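Local coordinates for protein cryptic loci regulator 2 (Schizosaccharomyces pombe 972h-, PDB 5IKJ) that promotes transcriptional silencing of heterochromatin by acting upstream of histone deacetylases within the SHREC repressor complex, at residues A[56-59]-A[60-63]; A[387-390]-A[391-395]; A[459-462]-A[463-467]. All coordinates share one frame; numbering follows the deposited sequence.

Interaction 1: residues A[56-59]-A[60-63]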
loop_
_atom_site.group_PDB
_atom_site.type_symbol
_atom_site.label_atom_id
_atom_site.label_comp_id
_atom_site.label_asym_id
_atom_site.label_seq_id
_atom_site.Cartn_x
_atom_site.Cartn_y
_atom_site.Cartn_z
ATOM N N ARG A 56 6.533 -9.413 27.346
ATOM C CA ARG A 56 5.478 -8.448 27.064
ATOM C C ARG A 56 6.015 -7.157 26.459
ATOM O O ARG A 56 5.258 -6.441 25.795
ATOM C CB ARG A 56 4.698 -8.151 28.345
ATOM C CG ARG A 56 3.971 -9.369 28.910
ATOM C CD ARG A 56 3.162 -9.042 30.163
ATOM N NE ARG A 56 3.312 -7.650 30.580
ATOM C CZ ARG A 56 4.032 -7.230 31.619
ATOM N NH1 ARG A 56 4.683 -8.085 32.393
ATOM N NH2 ARG A 56 4.091 -5.933 31.888
ATOM N N GLN A 57 7.296 -6.844 26.665
ATOM C CA GLN A 57 7.883 -5.683 26.002
ATOM C C GLN A 57 8.090 -5.949 24.517
ATOM O O GLN A 57 7.867 -5.064 23.683
ATOM C CB GLN A 57 9.211 -5.310 26.662
ATOM C CG GLN A 57 9.078 -4.663 28.028
ATOM C CD GLN A 57 10.425 -4.323 28.635
ATOM O OE1 GLN A 57 11.322 -5.165 28.695
ATOM N NE2 GLN A 57 10.580 -3.081 29.077
ATOM N N ILE A 58 8.526 -7.160 24.170
ATOM C CA ILE A 58 8.714 -7.515 22.766
ATOM C C ILE A 58 7.368 -7.572 22.054
ATOM O O ILE A 58 7.210 -7.051 20.943
ATOM C CB ILE A 58 9.473 -8.849 22.655
ATOM C CG1 ILE A 58 10.896 -8.695 23.205
ATOM C CG2 ILE A 58 9.523 -9.329 21.209
ATOM C CD1 ILE A 58 11.464 -9.962 23.805
ATOM N N CYS A 59 6.380 -8.212 22.682
ATOM C CA CYS A 59 5.038 -8.260 22.108
ATOM C C CYS A 59 4.503 -6.858 21.851
ATOM O O CYS A 59 3.972 -6.572 20.772
ATOM C CB CYS A 59 4.099 -9.029 23.038
ATOM S SG CYS A 59 4.380 -10.806 23.100
ATOM N N GLY A 60 4.641 -5.964 22.832
ATOM C CA GLY A 60 4.096 -4.626 22.682
ATOM C C GLY A 60 4.782 -3.825 21.593
ATOM O O GLY A 60 4.121 -3.141 20.808
ATOM N N ARG A 61 6.114 -3.891 21.529
ATOM C CA ARG A 61 6.836 -3.146 20.503
ATOM C C ARG A 61 6.460 -3.634 19.112
ATOM O O ARG A 61 6.148 -2.835 18.223
ATOM C CB ARG A 61 8.347 -3.266 20.710
ATOM C CG ARG A 61 9.154 -2.622 19.581
ATOM C CD ARG A 61 10.654 -2.651 19.821
ATOM N NE ARG A 61 11.224 -3.983 19.644
ATOM C CZ ARG A 61 11.425 -4.862 20.621
ATOM N NH1 ARG A 61 11.951 -6.047 20.342
ATOM N NH2 ARG A 61 11.107 -4.565 21.875
ATOM N N LEU A 62 6.492 -4.950 18.903
ATOM C CA LEU A 62 6.259 -5.497 17.571
ATOM C C LEU A 62 4.787 -5.422 17.193
ATOM O O LEU A 62 4.456 -5.173 16.028
ATOM C CB LEU A 62 6.770 -6.936 17.505
ATOM C CG LEU A 62 8.284 -7.056 17.714
ATOM C CD1 LEU A 62 8.711 -8.506 17.878
ATOM C CD2 LEU A 62 9.040 -6.411 16.562
ATOM N N LEU A 63 3.891 -5.630 18.157
ATOM C CA LEU A 63 2.478 -5.368 17.908
ATOM C C LEU A 63 2.270 -3.917 17.494
ATOM O O LEU A 63 1.609 -3.633 16.489
ATOM C CB LEU A 63 1.652 -5.699 19.151
ATOM C CG LEU A 63 0.138 -5.515 19.009
ATOM C CD1 LEU A 63 -0.404 -6.367 17.869
ATOM C CD2 LEU A 63 -0.580 -5.850 20.312
#
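Ile58 meets Arg61 and Leu62, three and four residues on in helix 50-67, and the side chain of Arg61 can be followed as it doubles back over the preceding turn. Its CB rests 3.5 Å from the carbonyl O of Gln57, the oxygen that also takes the backbone N-H of Arg61. CG leaves opposite the backbone N (chi1 174°), and the chain runs straight to CD before bending at chi3 (74°), which turns the guanidinium back toward residues 57 and 58. There NH1 lies 4.0 Å from CG1 of Ile58 and a little farther from its CG2, while NH2 hangs 3.7 Å from Gln57 O and close to Ile58 CA. The group thus spans one aliphatic chain and one carbonyl at a slant, and Glu140 touches the same arginine from a loop. With an alanine here, CG1 of Ile58 would probably lose the cover of the guanidinium, and the loop residue Glu140 its arginine neighbour. CG2 of Ile58, also near NH1, meets CD1 of Leu62 at 3.5 Å; the two side chains lie alongside each other and point the same way. Four successive i to i+4 backbone bonds hold this spacing. That from Leu62 N to Ile58 O is the straightest, at 169°, whereas Gly60 N approaches Arg56 O from above the carbonyl plane. Round the helix, Arg56 bonds through NE to the carbonyl of Leu144. The arrangement is typical of an amphipathic alpha-helix: Cys59 is buried against helix 183-195, which carries the zinc ligand His189, Leu62 touches that helix from the border, and Ile58 and Arg61 lie on the partly exposed flank.

Interaction 2: residues A[387-390]-A[391-395]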
loop_
_atom_site.group_PDB
_atom_site.type_symbol
_atom_site.label_atom_id
_atom_site.label_comp_id
_atom_site.label_asym_id
_atom_site.label_seq_id
_atom_site.Cartn_x
_atom_site.Cartn_y
_atom_site.Cartn_z
ATOM N N GLU A 387 0.271 3.089 -17.306
ATOM C CA GLU A 387 0.159 3.757 -16.019
ATOM C C GLU A 387 -0.503 2.859 -14.980
ATOM O O GLU A 387 -1.274 1.953 -15.309
ATOM C CB GLU A 387 -0.636 5.056 -16.161
ATOM C CG GLU A 387 0.053 6.090 -17.036
ATOM C CD GLU A 387 -0.859 7.232 -17.435
ATOM O OE1 GLU A 387 -2.079 7.003 -17.569
ATOM O OE2 GLU A 387 -0.355 8.361 -17.616
ATOM N N LYS A 388 -0.182 3.128 -13.718
ATOM C CA LYS A 388 -0.780 2.453 -12.577
ATOM C C LYS A 388 -1.805 3.376 -11.931
ATOM O O LYS A 388 -1.554 4.574 -11.767
ATOM C CB LYS A 388 0.295 2.073 -11.558
ATOM C CG LYS A 388 -0.002 0.837 -10.725
ATOM C CD LYS A 388 1.186 0.496 -9.836
ATOM C CE LYS A 388 1.004 -0.833 -9.119
ATOM N NZ LYS A 388 2.287 -1.321 -8.545
ATOM N N LEU A 389 -2.958 2.818 -11.565
ATOM C CA LEU A 389 -4.031 3.594 -10.959
ATOM C C LEU A 389 -4.483 2.935 -9.667
ATOM O O LEU A 389 -4.463 1.710 -9.531
ATOM C CB LEU A 389 -5.223 3.748 -11.910
ATOM C CG LEU A 389 -5.041 4.786 -13.019
ATOM C CD1 LEU A 389 -6.148 4.658 -14.051
ATOM C CD2 LEU A 389 -5.011 6.197 -12.442
ATOM N N TRP A 390 -4.894 3.772 -8.717
ATOM C CA TRP A 390 -5.240 3.326 -7.378
ATOM C C TRP A 390 -6.567 3.924 -6.934
ATOM O O TRP A 390 -7.078 4.884 -7.518
ATOM C CB TRP A 390 -4.181 3.737 -6.349
ATOM C CG TRP A 390 -2.805 3.145 -6.514
ATOM C CD1 TRP A 390 -1.750 3.689 -7.199
ATOM C CD2 TRP A 390 -2.320 1.918 -5.947
ATOM N NE1 TRP A 390 -0.651 2.872 -7.101
ATOM C CE2 TRP A 390 -0.973 1.779 -6.341
ATOM C CE3 TRP A 390 -2.895 0.923 -5.152
ATOM C CZ2 TRP A 390 -0.195 0.683 -5.968
ATOM C CZ3 TRP A 390 -2.120 -0.165 -4.784
ATOM C CH2 TRP A 390 -0.785 -0.275 -5.191
ATOM N N ILE A 391 -7.113 3.340 -5.868
ATOM C CA ILE A 391 -8.097 4.041 -5.058
ATOM C C ILE A 391 -7.394 5.177 -4.321
ATOM O O ILE A 391 -6.217 5.070 -3.947
ATOM C CB ILE A 391 -8.791 3.082 -4.073
ATOM C CG1 ILE A 391 -7.768 2.437 -3.131
ATOM C CG2 ILE A 391 -9.572 2.015 -4.837
ATOM C CD1 ILE A 391 -8.377 1.585 -2.030
ATOM N N ASN A 392 -8.111 6.282 -4.120
ATOM C CA ASN A 392 -7.586 7.502 -3.505
ATOM C C ASN A 392 -6.711 8.270 -4.486
ATOM O O ASN A 392 -6.064 9.256 -4.094
ATOM C CB ASN A 392 -6.785 7.206 -2.232
ATOM C CG ASN A 392 -6.683 8.404 -1.311
ATOM O OD1 ASN A 392 -7.664 9.113 -1.083
ATOM N ND2 ASN A 392 -5.489 8.639 -0.774
ATOM N N ASP A 393 -6.672 7.856 -5.748
ATOM C CA ASP A 393 -5.827 8.456 -6.768
ATOM C C ASP A 393 -6.618 9.495 -7.560
ATOM O O ASP A 393 -7.828 9.658 -7.389
ATOM C CB ASP A 393 -5.279 7.360 -7.689
ATOM C CG ASP A 393 -4.168 7.847 -8.595
ATOM O OD1 ASP A 393 -3.597 8.927 -8.327
ATOM O OD2 ASP A 393 -3.863 7.142 -9.577
ATOM N N LEU A 394 -5.911 10.213 -8.433
ATOM C CA LEU A 394 -6.510 11.210 -9.311
ATOM C C LEU A 394 -6.328 10.767 -10.755
ATOM O O LEU A 394 -5.206 10.465 -11.175
ATOM C CB LEU A 394 -5.874 12.587 -9.093
ATOM C CG LEU A 394 -5.753 13.032 -7.634
ATOM C CD1 LEU A 394 -4.953 14.320 -7.527
ATOM C CD2 LEU A 394 -7.130 13.200 -7.004
ATOM N N CYS A 395 -7.426 10.728 -11.511
ATOM C CA CYS A 395 -7.391 10.250 -12.885
ATOM C C CYS A 395 -8.219 11.161 -13.780
ATOM O O CYS A 395 -9.170 11.808 -13.333
ATOM C CB CYS A 395 -7.917 8.811 -12.991
ATOM S SG CYS A 395 -9.708 8.655 -12.756
#
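Asp393 turns CG away from its backbone N (chi1 -168°), and Leu389 sets CG beside its own N (chi1 -77°), so that carboxylate and isobutyl group meet across the turn at about a right angle. CD2 of Leu389 lies 3.2 Å from OD2 of Asp393 and, two residues further along the same arm, 3.9 Å from CB of Cys395. The same methyl therefore borders a carboxylate oxygen and an apolar neighbour. Nearer the bend, CB of Asp393 sits 3.1 Å from the carbonyl O of Trp390. That oxygen also receives the N-H of Asp393 in a long, weak bond of 3.5 Å, which closes a type II beta turn from Trp390 to Asp393. Asn392 occupies the third position with a positive phi (76°), as this turn type requires of its backbone. The carboxylate also reaches forward: OD1 accepts a weak bond from the N-H of Leu394, 2.6 Å away, helping to fix the start of strand 394-397. Trp390 points its indole out of the turn, where NE1 bonds to Asp234 and the ring packs on helix 214-237. A partner protein packs against Trp390, Ile391 and Asn392, placing the outer side of the turn at an interface between chains. Asp393 is buried, yet Arg462 pairs with OD1 and Arg243 with OD2; one arginine on each oxygen would favour the ionised form and probably offset the cost of placing it beside a leucine methyl.

Interaction 3: residues A[459-462]-A[463-467]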
loop_
_atom_site.group_PDB
_atom_site.type_symbol
_atom_site.label_atom_id
_atom_site.label_comp_id
_atom_site.label_asym_id
_atom_site.label_seq_id
_atom_site.Cartn_x
_atom_site.Cartn_y
_atom_site.Cartn_z
ATOM N N LEU A 459 -9.419 19.214 1.245
ATOM C CA LEU A 459 -8.704 18.570 0.155
ATOM C C LEU A 459 -7.893 17.386 0.674
ATOM O O LEU A 459 -7.500 17.360 1.844
ATOM C CB LEU A 459 -7.760 19.558 -0.525
ATOM C CG LEU A 459 -8.383 20.733 -1.276
ATOM C CD1 LEU A 459 -7.295 21.673 -1.758
ATOM C CD2 LEU A 459 -9.217 20.250 -2.443
ATOM N N PRO A 460 -7.632 16.385 -0.162
ATOM C CA PRO A 460 -6.635 15.376 0.203
ATOM C C PRO A 460 -5.247 15.992 0.276
ATOM O O PRO A 460 -4.955 17.016 -0.345
ATOM C CB PRO A 460 -6.731 14.341 -0.925
ATOM C CG PRO A 460 -7.390 15.053 -2.056
ATOM C CD PRO A 460 -8.305 16.059 -1.431
ATOM N N ARG A 461 -4.383 15.345 1.061
ATOM C CA ARG A 461 -3.043 15.879 1.288
ATOM C C ARG A 461 -2.323 16.144 -0.028
ATOM O O ARG A 461 -1.610 17.144 -0.166
ATOM C CB ARG A 461 -2.237 14.908 2.149
ATOM C CG ARG A 461 -0.986 15.518 2.754
ATOM C CD ARG A 461 0.253 14.741 2.363
ATOM N NE ARG A 461 1.472 15.386 2.842
ATOM C CZ ARG A 461 2.692 15.117 2.388
ATOM N NH1 ARG A 461 2.867 14.217 1.429
ATOM N NH2 ARG A 461 3.741 15.755 2.888
ATOM N N ARG A 462 -2.503 15.257 -1.008
ATOM C CA ARG A 462 -1.851 15.426 -2.303
ATOM C C ARG A 462 -2.191 16.779 -2.918
ATOM O O ARG A 462 -1.303 17.498 -3.390
ATOM C CB ARG A 462 -2.262 14.282 -3.232
ATOM C CG ARG A 462 -1.682 14.338 -4.636
ATOM C CD ARG A 462 -2.180 13.149 -5.443
ATOM N NE ARG A 462 -1.534 13.018 -6.745
ATOM C CZ ARG A 462 -1.812 12.053 -7.618
ATOM N NH1 ARG A 462 -2.727 11.135 -7.330
ATOM N NH2 ARG A 462 -1.180 12.003 -8.781
ATOM N N LEU A 463 -3.475 17.145 -2.920
ATOM C CA LEU A 463 -3.882 18.413 -3.515
ATOM C C LEU A 463 -3.539 19.601 -2.625
ATOM O O LEU A 463 -3.249 20.688 -3.137
ATOM C CB LEU A 463 -5.381 18.395 -3.819
ATOM C CG LEU A 463 -5.831 17.471 -4.954
ATOM C CD1 LEU A 463 -7.339 17.547 -5.139
ATOM C CD2 LEU A 463 -5.125 17.802 -6.265
ATOM N N GLN A 464 -3.567 19.424 -1.302
ATOM C CA GLN A 464 -3.101 20.481 -0.411
ATOM C C GLN A 464 -1.667 20.875 -0.739
ATOM O O GLN A 464 -1.320 22.061 -0.721
ATOM C CB GLN A 464 -3.197 20.029 1.047
ATOM C CG GLN A 464 -4.612 19.856 1.575
ATOM C CD GLN A 464 -4.632 19.325 2.998
ATOM O OE1 GLN A 464 -3.588 19.010 3.569
ATOM N NE2 GLN A 464 -5.824 19.223 3.576
ATOM N N MET A 465 -0.820 19.889 -1.044
ATOM C CA MET A 465 0.578 20.176 -1.341
ATOM C C MET A 465 0.731 20.817 -2.714
ATOM O O MET A 465 1.524 21.750 -2.884
ATOM C CB MET A 465 1.400 18.891 -1.247
ATOM C CG MET A 465 1.538 18.348 0.170
ATOM S SD MET A 465 2.497 19.422 1.261
ATOM C CE MET A 465 4.086 19.444 0.432
ATOM N N VAL A 466 -0.017 20.333 -3.709
ATOM C CA VAL A 466 0.004 20.966 -5.024
ATOM C C VAL A 466 -0.392 22.430 -4.914
ATOM O O VAL A 466 0.124 23.280 -5.648
ATOM C CB VAL A 466 -0.915 20.204 -6.002
ATOM C CG1 VAL A 466 -1.047 20.955 -7.325
ATOM C CG2 VAL A 466 -0.381 18.802 -6.248
ATOM N N SER A 467 -1.310 22.752 -4.000
ATOM C CA SER A 467 -1.737 24.136 -3.833
ATOM C C SER A 467 -0.629 24.985 -3.222
ATOM O O SER A 467 -0.395 26.118 -3.658
ATOM C CB SER A 467 -2.998 24.193 -2.970
ATOM O OG SER A 467 -4.100 23.604 -3.639
#
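Pro460 and Leu463 lie side by side where helix 461-469 begins, with the proline CG 4.0 Å from CD1 of Leu463. One turn on, the aliphatic part of Gln464 covers the lead-in: its CG stands 3.8 Å from CB of Leu459, and its extended chain carries NE2 to within 3.0 Å of Leu459 O. Met465 lays CG over one face of the Arg461 guanidinium, 4.0 Å above the plane and toward its rim; the bend of the arginine at chi2 (-123°) helps to swing the group there. These neighbours are spaced by backbone bonds, among them Gln464 N to Pro460 O (2.9 Å), which starts the helix behind the N-cap proline. Farther along, Leu463 O accepts both the N-H and the hydroxyl of Ser467, from opposite faces of its plane. Outer partners fix the arginine ends: Arg461 NH1 bonds to Tyr236 O, and Arg462 pairs through NE with Glu497 and through NH1 with Asp393. A partner protein's acidic side chain accepts the N-H of Arg461 at the helix start. The short helix sits between helix 278-285, which Met465 touches, and strands 411-419 and 472-476, where Leu463 packs on Phe411 and Phe474.

In the fold
Interaction 1 comes first along the chain, on helix 50-67, and stands apart: its centre is about 35 Å from that of interaction 2 and 36 Å from that of interaction 3, with no touching atoms. Interactions 2 and 3 follow in that order within the SH3-like Clr2 region, their centres about 15 Å apart. They meet through the salt bridge from Asp393 OD1 to Arg462 NH1, 2.6 Å, and through Leu394 packing on Leu463. Strand 411-419 pairs with strand 394-397 and is packed on by Pro460 and Leu463 of the helix start. Both also touch a partner protein, whereas interaction 1 belongs to the zinc-bearing part of the chain.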